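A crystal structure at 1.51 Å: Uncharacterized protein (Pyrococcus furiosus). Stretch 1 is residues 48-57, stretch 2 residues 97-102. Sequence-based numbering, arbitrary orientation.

Stretch 1, residues 48-57: MGGTIKKLSD
Stretch 2 97-102: KLLGVR

How do the two backbones lie against each other? Residues 48-57 belong to a helix that begins earlier in the chain, with phi/psi near -60/-40 from Gly49 onward and a kink where the N atoms of Gly50 and Thr51 lack bonds to the turn before. Regular i to i-4 bonds follow, from Ile52 N to Met48 O at 3.0 Å through to Asp57 N to Lys53 O at 2.9 Å. Lys97 continues a second helix that begins earlier in the chain; Gly100 is the first residue after it to leave helical angles, and Val101 is extended at -93/136. This helix end sits beside the side of the first helix, with Lys53 CA 4.8 Å from Leu99 CA and Ser56 CA 5.3 Å from Gly100 CA. Together the stretches bury 313 Å².

What does Leu99, which contributes the largest covered area, 98 Å², pack against? Its phi/psi is -95/2 and its side chain is in the m,t rotamer, with CA-to-CB running sideways. Leu99 CD2 lies 3.6 Å from Gly49 O and 4.2 Å from Lys53 CB. Gly49 meets Leu99 through its backbone; an ideal CB on Gly49 would lie 3.7 Å from Leu99 CD1, a normal contact, so this packing alone does not demand glycine. The Ile52 CA-to-CB bond points toward the second stretch, and the side chain is in the m,t rotamer. Ile52 CG2 reaches Leu99 CB at 3.8 Å and Val101 CG2 at 3.5 Å, Val101 having chi1 at 169° (t). Three branched aliphatic side chains, of Ile52, Leu99 and Val101, thus share a buried apolar patch.

How does Lys53, partly exposed but with 48 Å² covered, join a contact that its CA-to-CB bond only skirts? The bond points sideways, and the chi angles t,p,t,t carry the long chain to the end of the other helix. Lys53 NZ donates a hydrogen bond to Leu98 O at 3.1 Å, giving a partner to a carbonyl near the helix terminus. The ammonium group also makes a long salt bridge within its own helix, from Lys53 NZ to Asp57 OD1 at 3.9 Å; Asp57 has chi1 at -80° (m). A flexible, charged side chain suits this place because it spans the gap and brings its ammonium to the Leu98 carbonyl.

Why is residue 100 a glycine? Gly100 has phi/psi 88/14 and closes a Schellman motif, with Gly100 N bonded to Lys97 O at 3.2 Å. A CB at these angles would jam against the preceding carbonyl, and an ideal Gly100 CB would also come 2.5 Å from Ser56 CB, a clash. The Ser56 CA-to-CB bond points toward the second stretch, where the bare Gly100 backbone leaves space for CB, and chi1 is -76° (m). Ser56 OG lies 3.1 Å from Leu99 O, within hydrogen-bonding distance. One water donates to Gly100 O at 2.8 Å and is hydrogen-bonded to Ser56 OG at 3.1 Å, linking the small hydroxyl to the turn a second way.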

HETATM    1  N   MSE A  48     -11.237  -9.954 -29.811  1.00 17.40           N
HETATM    2  CA  MSE A  48     -12.043  -9.189 -30.747  1.00 16.66           C
HETATM    3  C   MSE A  48     -11.334  -8.866 -32.043  1.00 15.62           C
HETATM    4  O   MSE A  48     -11.639  -7.901 -32.663  1.00 18.60           O
HETATM    5  CB  MSE A  48     -12.666  -7.869 -30.124  1.00 17.85           C
HETATM    6  CG  MSE A  48     -11.592  -6.921 -29.533  1.00 16.67           C
HETATM    7 SE   MSE A  48     -12.375  -5.265 -28.964  1.00 17.75          SE
HETATM    8  CE  MSE A  48     -13.119  -4.649 -30.650  1.00 17.00           C
ATOM      9  N   GLY A  49     -10.355  -9.698 -32.382  1.00 17.37           N
ATOM     10  CA  GLY A  49      -9.549  -9.428 -33.593  1.00 16.53           C
ATOM     11  C   GLY A  49     -10.403  -9.309 -34.902  1.00 17.14           C
ATOM     12  O   GLY A  49     -10.122  -8.417 -35.731  1.00 18.04           O
ATOM     13  N   GLY A  50     -11.410 -10.158 -35.065  1.00 18.90           N
ATOM     14  CA  GLY A  50     -12.298  -9.960 -36.246  1.00 18.81           C
ATOM     15  C   GLY A  50     -13.006  -8.660 -36.350  1.00 19.16           C
ATOM     16  O   GLY A  50     -13.050  -7.967 -37.390  1.00 19.82           O
ATOM     17  N   THR A  51     -13.553  -8.166 -35.186  1.00 18.86           N
ATOM     18  CA  THR A  51     -14.156  -6.917 -35.153  1.00 17.59           C
ATOM     19  C   THR A  51     -13.198  -5.724 -35.344  1.00 15.28           C
ATOM     20  O   THR A  51     -13.583  -4.780 -35.957  1.00 17.64           O
ATOM     21  CB  THR A  51     -14.951  -6.768 -33.790  1.00 18.91           C
ATOM     22  OG1 THR A  51     -15.899  -7.838 -33.674  1.00 21.17           O
ATOM     23  CG2 THR A  51     -15.646  -5.441 -33.631  1.00 19.98           C
ATOM     24  N   ILE A  52     -11.996  -5.853 -34.793  1.00 16.08           N
ATOM     25  CA  ILE A  52     -11.007  -4.806 -35.012  1.00 16.59           C
ATOM     26  C   ILE A  52     -10.716  -4.702 -36.566  1.00 17.69           C
ATOM     27  O   ILE A  52     -10.636  -3.581 -37.040  1.00 18.30           O
ATOM     28  CB  ILE A  52      -9.686  -5.176 -34.273  1.00 16.02           C
ATOM     29  CG1 ILE A  52      -9.922  -4.924 -32.747  1.00 17.05           C
ATOM     30  CG2 ILE A  52      -8.577  -4.314 -34.727  1.00 16.27           C
ATOM     31  CD1 ILE A  52      -8.849  -5.615 -31.909  1.00 17.65           C
ATOM     32  N   LYS A  53     -10.600  -5.858 -37.212  1.00 18.48           N
ATOM     33  CA  LYS A  53     -10.378  -5.750 -38.713  1.00 19.68           C
ATOM     34  C   LYS A  53     -11.602  -5.185 -39.408  1.00 19.38           C
ATOM     35  O   LYS A  53     -11.423  -4.308 -40.258  1.00 19.12           O
ATOM     36  CB  LYS A  53     -10.052  -7.137 -39.192  1.00 18.82           C
ATOM     37  CG  LYS A  53      -9.846  -7.146 -40.856  1.00 20.62           C
ATOM     38  CD  LYS A  53      -8.561  -6.415 -41.200  1.00 29.30           C
ATOM     39  CE  LYS A  53      -8.136  -6.325 -42.796  1.00 35.07           C
ATOM     40  NZ  LYS A  53      -6.696  -5.649 -42.552  1.00 35.71           N
ATOM     41  N   LYS A  54     -12.850  -5.501 -39.010  1.00 20.43           N
ATOM     42  CA  LYS A  54     -14.036  -4.884 -39.607  1.00 20.44           C
ATOM     43  C   LYS A  54     -14.032  -3.444 -39.410  1.00 22.80           C
ATOM     44  O   LYS A  54     -14.341  -2.586 -40.272  1.00 24.63           O
ATOM     45  CB  LYS A  54     -15.316  -5.469 -39.057  1.00 22.67           C
ATOM     46  CG  LYS A  54     -15.603  -6.881 -39.595  1.00 26.29           C
ATOM     47  CD  LYS A  54     -17.086  -7.273 -39.140  1.00 29.02           C
ATOM     48  CE  LYS A  54     -17.954  -8.273 -40.059  1.00 41.85           C
ATOM     49  NZ  LYS A  54     -17.110  -9.177 -40.912  1.00 44.03           N
ATOM     50  N   LEU A  55     -13.713  -3.052 -38.161  1.00 19.65           N
ATOM     51  CA  LEU A  55     -13.723  -1.619 -37.900  1.00 19.79           C
ATOM     52  C   LEU A  55     -12.644  -0.900 -38.709  1.00 20.03           C
ATOM     53  O   LEU A  55     -12.938   0.165 -39.339  1.00 22.72           O
ATOM     54  CB  LEU A  55     -13.417  -1.396 -36.332  1.00 20.59           C
ATOM     55  CG  LEU A  55     -14.621  -1.655 -35.401  1.00 21.65           C
ATOM     56  CD1 LEU A  55     -14.051  -1.789 -33.938  1.00 20.66           C
ATOM     57  CD2 LEU A  55     -15.793  -0.720 -35.404  1.00 25.00           C
ATOM     58  N   SER A  56     -11.405  -1.385 -38.742  1.00 20.16           N
ATOM     59  CA  SER A  56     -10.327  -0.707 -39.485  1.00 20.11           C
ATOM     60  C   SER A  56     -10.758  -0.591 -40.994  1.00 20.63           C
ATOM     61  O   SER A  56     -10.519   0.435 -41.580  1.00 24.59           O
ATOM     62  CB  SER A  56      -9.064  -1.584 -39.465  1.00 23.11           C
ATOM     63  OG  SER A  56      -8.559  -1.404 -38.196  1.00 30.82           O
ATOM     64  N   ASP A  57     -11.323  -1.676 -41.450  1.00 22.46           N
ATOM     65  CA  ASP A  57     -11.713  -1.728 -42.941  1.00 25.28           C
ATOM     66  C   ASP A  57     -12.731  -0.733 -43.247  1.00 29.38           C
ATOM     67  O   ASP A  57     -12.755  -0.264 -44.413  1.00 31.18           O
ATOM     68  CB  ASP A  57     -12.254  -3.141 -43.322  1.00 24.51           C
ATOM     69  CG  ASP A  57     -11.189  -4.157 -43.553  1.00 25.94           C
ATOM     70  OD1 ASP A  57      -9.968  -3.842 -43.668  1.00 29.40           O
ATOM     71  OD2 ASP A  57     -11.596  -5.335 -43.595  1.00 31.77           O
ATOM     72  N   LYS A  97      -0.558  -4.842 -37.155  1.00 19.14           N
ATOM     73  CA  LYS A  97      -0.448  -4.486 -38.614  1.00 22.61           C
ATOM     74  C   LYS A  97      -1.467  -5.332 -39.428  1.00 21.30           C
ATOM     75  O   LYS A  97      -2.221  -4.770 -40.276  1.00 23.07           O
ATOM     76  CB  LYS A  97       0.976  -4.724 -39.082  1.00 22.86           C
ATOM     77  CG  LYS A  97       1.144  -4.236 -40.541  1.00 32.57           C
ATOM     78  CD  LYS A  97       2.700  -4.281 -40.786  1.00 45.89           C
ATOM     79  CE  LYS A  97       3.123  -4.784 -42.239  1.00 55.23           C
ATOM     80  NZ  LYS A  97       2.529  -3.967 -43.314  1.00 59.12           N
ATOM     81  N   LEU A  98      -1.586  -6.615 -39.100  1.00 19.38           N
ATOM     82  CA  LEU A  98      -2.598  -7.458 -39.811  1.00 19.29           C
ATOM     83  C   LEU A  98      -4.001  -7.037 -39.638  1.00 21.09           C
ATOM     84  O   LEU A  98      -4.884  -7.206 -40.501  1.00 21.50           O
ATOM     85  CB  LEU A  98      -2.475  -8.907 -39.406  1.00 19.86           C
ATOM     86  CG  LEU A  98      -1.120  -9.617 -39.646  1.00 22.90           C
ATOM     87  CD1 LEU A  98      -0.867 -10.964 -38.892  1.00 24.90           C
ATOM     88  CD2 LEU A  98      -1.109  -9.924 -41.204  1.00 25.58           C
ATOM     89  N   LEU A  99      -4.300  -6.442 -38.436  1.00 19.03           N
ATOM     90  CA  LEU A  99      -5.640  -6.015 -38.152  1.00 19.27           C
ATOM     91  C   LEU A  99      -5.966  -4.532 -38.453  1.00 18.99           C
ATOM     92  O   LEU A  99      -7.082  -4.099 -38.212  1.00 21.13           O
ATOM     93  CB  LEU A  99      -5.945  -6.301 -36.596  1.00 18.04           C
ATOM     94  CG  LEU A  99      -5.756  -7.777 -36.257  1.00 18.38           C
ATOM     95  CD1 LEU A  99      -6.074  -7.966 -34.738  1.00 19.14           C
ATOM     96  CD2 LEU A  99      -6.767  -8.636 -37.067  1.00 18.37           C
ATOM     97  N   GLY A 100      -4.969  -3.779 -38.986  1.00 18.85           N
ATOM     98  CA  GLY A 100      -5.248  -2.381 -39.387  1.00 19.82           C
ATOM     99  C   GLY A 100      -5.059  -1.400 -38.252  1.00 19.04           C
ATOM    100  O   GLY A 100      -5.439  -0.242 -38.402  1.00 21.35           O
ATOM    101  N   VAL A 101      -4.398  -1.899 -37.192  1.00 18.93           N
ATOM    102  CA  VAL A 101      -4.190  -0.951 -36.029  1.00 20.20           C
ATOM    103  C   VAL A 101      -2.817  -0.274 -36.198  1.00 21.71           C
ATOM    104  O   VAL A 101      -1.787  -0.982 -36.398  1.00 25.45           O
ATOM    105  CB  VAL A 101      -4.258  -1.852 -34.724  1.00 18.40           C
ATOM    106  CG1 VAL A 101      -3.771  -1.003 -33.399  1.00 19.01           C
ATOM    107  CG2 VAL A 101      -5.598  -2.399 -34.573  1.00 22.26           C
ATOM    108  N   ARG A 102      -2.787   1.044 -35.960  1.00 24.25           N
ATOM    109  CA  ARG A 102      -1.525   1.718 -36.201  1.00 25.31           C
ATOM    110  C   ARG A 102      -0.951   2.398 -34.969  1.00 25.62           C
ATOM    111  O   ARG A 102       0.049   3.096 -35.077  1.00 25.74           O
ATOM    112  CB  ARG A 102      -1.744   2.907 -37.206  1.00 26.54           C
ATOM    113  CG  ARG A 102      -2.126   2.403 -38.642  1.00 35.86           C
ATOM    114  CD  ARG A 102      -2.721   3.546 -39.501  1.00 47.32           C
ATOM    115  NE  ARG A 102      -3.676   2.926 -40.443  1.00 62.18           N
ATOM    116  CZ  ARG A 102      -3.336   2.237 -41.546  1.00 68.24           C
ATOM    117  NH1 ARG A 102      -2.065   2.103 -41.916  1.00 70.50           N
ATOM    118  NH2 ARG A 102      -4.274   1.685 -42.304  1.00 71.37           N
TER
HETATM  119  O   HOH W   1      -7.478   1.437 -37.468  1.00 27.67           O